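Local coordinates for protein mRNA export factor (Human herpesvirus 1, PDB 4YXP) that regulates viral gene expression, contributes to shutoff of host protein synthesis and mediates nuclear export of intronless viral mRNAs, at residues 121-126 and 194-199. Numbering follows the deposited sequence.
Sequences ETLAWC and VILARL
Thr-122, Leu-123 and Cys-126 pack through side-chain carbons and a sulfur against Ile-195, Leu-196 and Leu-199. The CD2 methyl of Leu-123 does the touching at two points: it lies 4.0 Å from CG2 of Ile-195 and 4.1 Å from CD2 of Leu-196. CG of Leu-123 lies anti to the carbonyl carbon; CD1 continues the chain away from CA, and CD2 is turned off it as the methyl that makes both contacts. The side chain meets that of Leu-196 at about a right angle, methyl to methyl, whereas Ile-195 offers only its short branch: CG1 and CD1 lead away from the contact, and the side chain also touches Leu-215.

The second cluster is built on Leu-199. Its CG is anti to the backbone N (chi1 -173°) and its CD2 anti to CA, so that CD2 is the extended branch that reaches across; there the methyl sits 3.9 Å from SG of Cys-126 and 4.1 Å from CG2 of Thr-122. Thr-122 thus contributes its methyl to the contact, while its OG1 is hydrogen-bonded to the carbonyl oxygen of Ser-118, one turn earlier in the same helix.

These clusters join helix 112-132 to helix 188-204 in the all-helical C-terminal folded domain of ICP27, in a buried position away from the zinc ion. The two segment axes approach no closer than 11.8 Å and cross at 69°, and only 195 Å² is buried, so the helices meet by side-chain tips. Thr-146 of helix 146-167 touches Thr-122, Leu-196 and Leu-199, adding a third helix to the packing.

The carboxylate of Glu-121 forms salt bridges with Arg-103 and with Lys-267 of the second subunit, which ties helix 112-132 to the 263-275 region of that subunit, important for homodimerization.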
loop_
_atom_site.group_PDB
_atom_site.type_symbol
_atom_site.label_atom_id
_atom_site.label_comp_id
_atom_site.label_asym_id
_atom_site.label_seq_id
_atom_site.Cartn_x
_atom_site.Cartn_y
_atom_site.Cartn_z
ATOM N N GLU B 121 0.293 16.673 -5.873
ATOM C CA GLU B 121 0.079 16.784 -7.313
ATOM C C GLU B 121 -1.419 16.769 -7.605
ATOM O O GLU B 121 -1.917 17.572 -8.394
ATOM C CB GLU B 121 0.779 15.641 -8.063
ATOM C CG GLU B 121 0.727 15.764 -9.589
ATOM C CD GLU B 121 1.292 14.540 -10.304
ATOM O OE1 GLU B 121 1.263 13.432 -9.720
ATOM O OE2 GLU B 121 1.763 14.685 -11.455
ATOM N N THR B 122 -2.129 15.859 -6.946
ATOM C CA THR B 122 -3.565 15.710 -7.133
ATOM C C THR B 122 -4.311 16.964 -6.687
ATOM O O THR B 122 -5.134 17.498 -7.426
ATOM C CB THR B 122 -4.109 14.492 -6.355
ATOM O OG1 THR B 122 -3.395 13.315 -6.751
ATOM C CG2 THR B 122 -5.595 14.294 -6.621
ATOM N N LEU B 123 -4.016 17.437 -5.482
ATOM C CA LEU B 123 -4.729 18.582 -4.927
ATOM C C LEU B 123 -4.335 19.900 -5.599
ATOM O O LEU B 123 -5.176 20.785 -5.769
ATOM C CB LEU B 123 -4.496 18.668 -3.415
ATOM C CG LEU B 123 -5.044 17.500 -2.578
ATOM C CD1 LEU B 123 -4.953 17.820 -1.096
ATOM C CD2 LEU B 123 -6.480 17.147 -2.950
ATOM N N ALA B 124 -3.072 20.040 -5.992
ATOM C CA ALA B 124 -2.654 21.251 -6.696
ATOM C C ALA B 124 -3.304 21.307 -8.078
ATOM O O ALA B 124 -3.676 22.381 -8.559
ATOM C CB ALA B 124 -1.140 21.312 -6.814
ATOM N N TRP B 125 -3.443 20.145 -8.709
ATOM C CA TRP B 125 -4.138 20.039 -9.992
ATOM C C TRP B 125 -5.589 20.481 -9.838
ATOM O O TRP B 125 -6.105 21.249 -10.650
ATOM C CB TRP B 125 -4.063 18.603 -10.523
ATOM C CG TRP B 125 -4.752 18.382 -11.842
ATOM C CD1 TRP B 125 -5.935 17.731 -12.052
ATOM C CD2 TRP B 125 -4.290 18.802 -13.134
ATOM N NE1 TRP B 125 -6.239 17.722 -13.395
ATOM C CE2 TRP B 125 -5.246 18.373 -14.078
ATOM C CE3 TRP B 125 -3.164 19.500 -13.582
ATOM C CZ2 TRP B 125 -5.109 18.623 -15.444
ATOM C CZ3 TRP B 125 -3.031 19.746 -14.940
ATOM C CH2 TRP B 125 -3.998 19.308 -15.852
ATOM N N CYS B 126 -6.245 19.999 -8.786
ATOM C CA CYS B 126 -7.613 20.409 -8.492
ATOM C C CYS B 126 -7.691 21.913 -8.245
ATOM O O CYS B 126 -8.630 22.573 -8.687
ATOM C CB CYS B 126 -8.158 19.654 -7.278
ATOM S SG CYS B 126 -8.548 17.926 -7.607
ATOM N N VAL B 194 -9.831 12.835 4.479
ATOM C CA VAL B 194 -11.231 13.143 4.209
ATOM C C VAL B 194 -11.392 13.676 2.778
ATOM O O VAL B 194 -12.299 13.266 2.050
ATOM C CB VAL B 194 -11.790 14.145 5.237
ATOM C CG1 VAL B 194 -13.180 14.637 4.821
ATOM C CG2 VAL B 194 -11.862 13.501 6.610
ATOM N N ILE B 195 -10.516 14.587 2.372
ATOM C CA ILE B 195 -10.629 15.186 1.043
ATOM C C ILE B 195 -10.378 14.139 -0.038
ATOM O O ILE B 195 -11.148 14.030 -0.991
ATOM C CB ILE B 195 -9.674 16.386 0.891
ATOM C CG1 ILE B 195 -10.086 17.516 1.839
ATOM C CG2 ILE B 195 -9.656 16.892 -0.554
ATOM C CD1 ILE B 195 -11.501 18.056 1.617
ATOM N N LEU B 196 -9.308 13.367 0.100
ATOM C CA LEU B 196 -9.013 12.324 -0.877
ATOM C C LEU B 196 -10.140 11.289 -0.929
ATOM O O LEU B 196 -10.489 10.805 -2.004
ATOM C CB LEU B 196 -7.683 11.635 -0.561
ATOM C CG LEU B 196 -6.400 12.452 -0.729
ATOM C CD1 LEU B 196 -5.190 11.562 -0.492
ATOM C CD2 LEU B 196 -6.312 13.110 -2.102
ATOM N N ALA B 197 -10.709 10.949 0.225
ATOM C CA ALA B 197 -11.793 9.971 0.269
ATOM C C ALA B 197 -13.035 10.509 -0.438
ATOM O O ALA B 197 -13.713 9.776 -1.159
ATOM C CB ALA B 197 -12.125 9.598 1.704
ATOM N N ARG B 198 -13.334 11.786 -0.221
ATOM C CA ARG B 198 -14.480 12.417 -0.864
ATOM C C ARG B 198 -14.284 12.435 -2.375
ATOM O O ARG B 198 -15.177 12.059 -3.126
ATOM C CB ARG B 198 -14.688 13.839 -0.339
ATOM C CG ARG B 198 -15.301 13.898 1.051
ATOM C CD ARG B 198 -15.229 15.299 1.650
ATOM N NE ARG B 198 -15.999 16.292 0.901
ATOM C CZ ARG B 198 -17.281 16.578 1.116
ATOM N NH1 ARG B 198 -17.971 15.939 2.052
ATOM N NH2 ARG B 198 -17.884 17.509 0.385
ATOM N N LEU B 199 -13.106 12.866 -2.814
ATOM C CA LEU B 199 -12.812 12.944 -4.238
ATOM C C LEU B 199 -12.856 11.549 -4.869
ATOM O O LEU B 199 -13.460 11.359 -5.920
ATOM C CB LEU B 199 -11.449 13.601 -4.467
ATOM C CG LEU B 199 -11.050 13.902 -5.913
ATOM C CD1 LEU B 199 -12.079 14.797 -6.598
ATOM C CD2 LEU B 199 -9.677 14.555 -5.956
#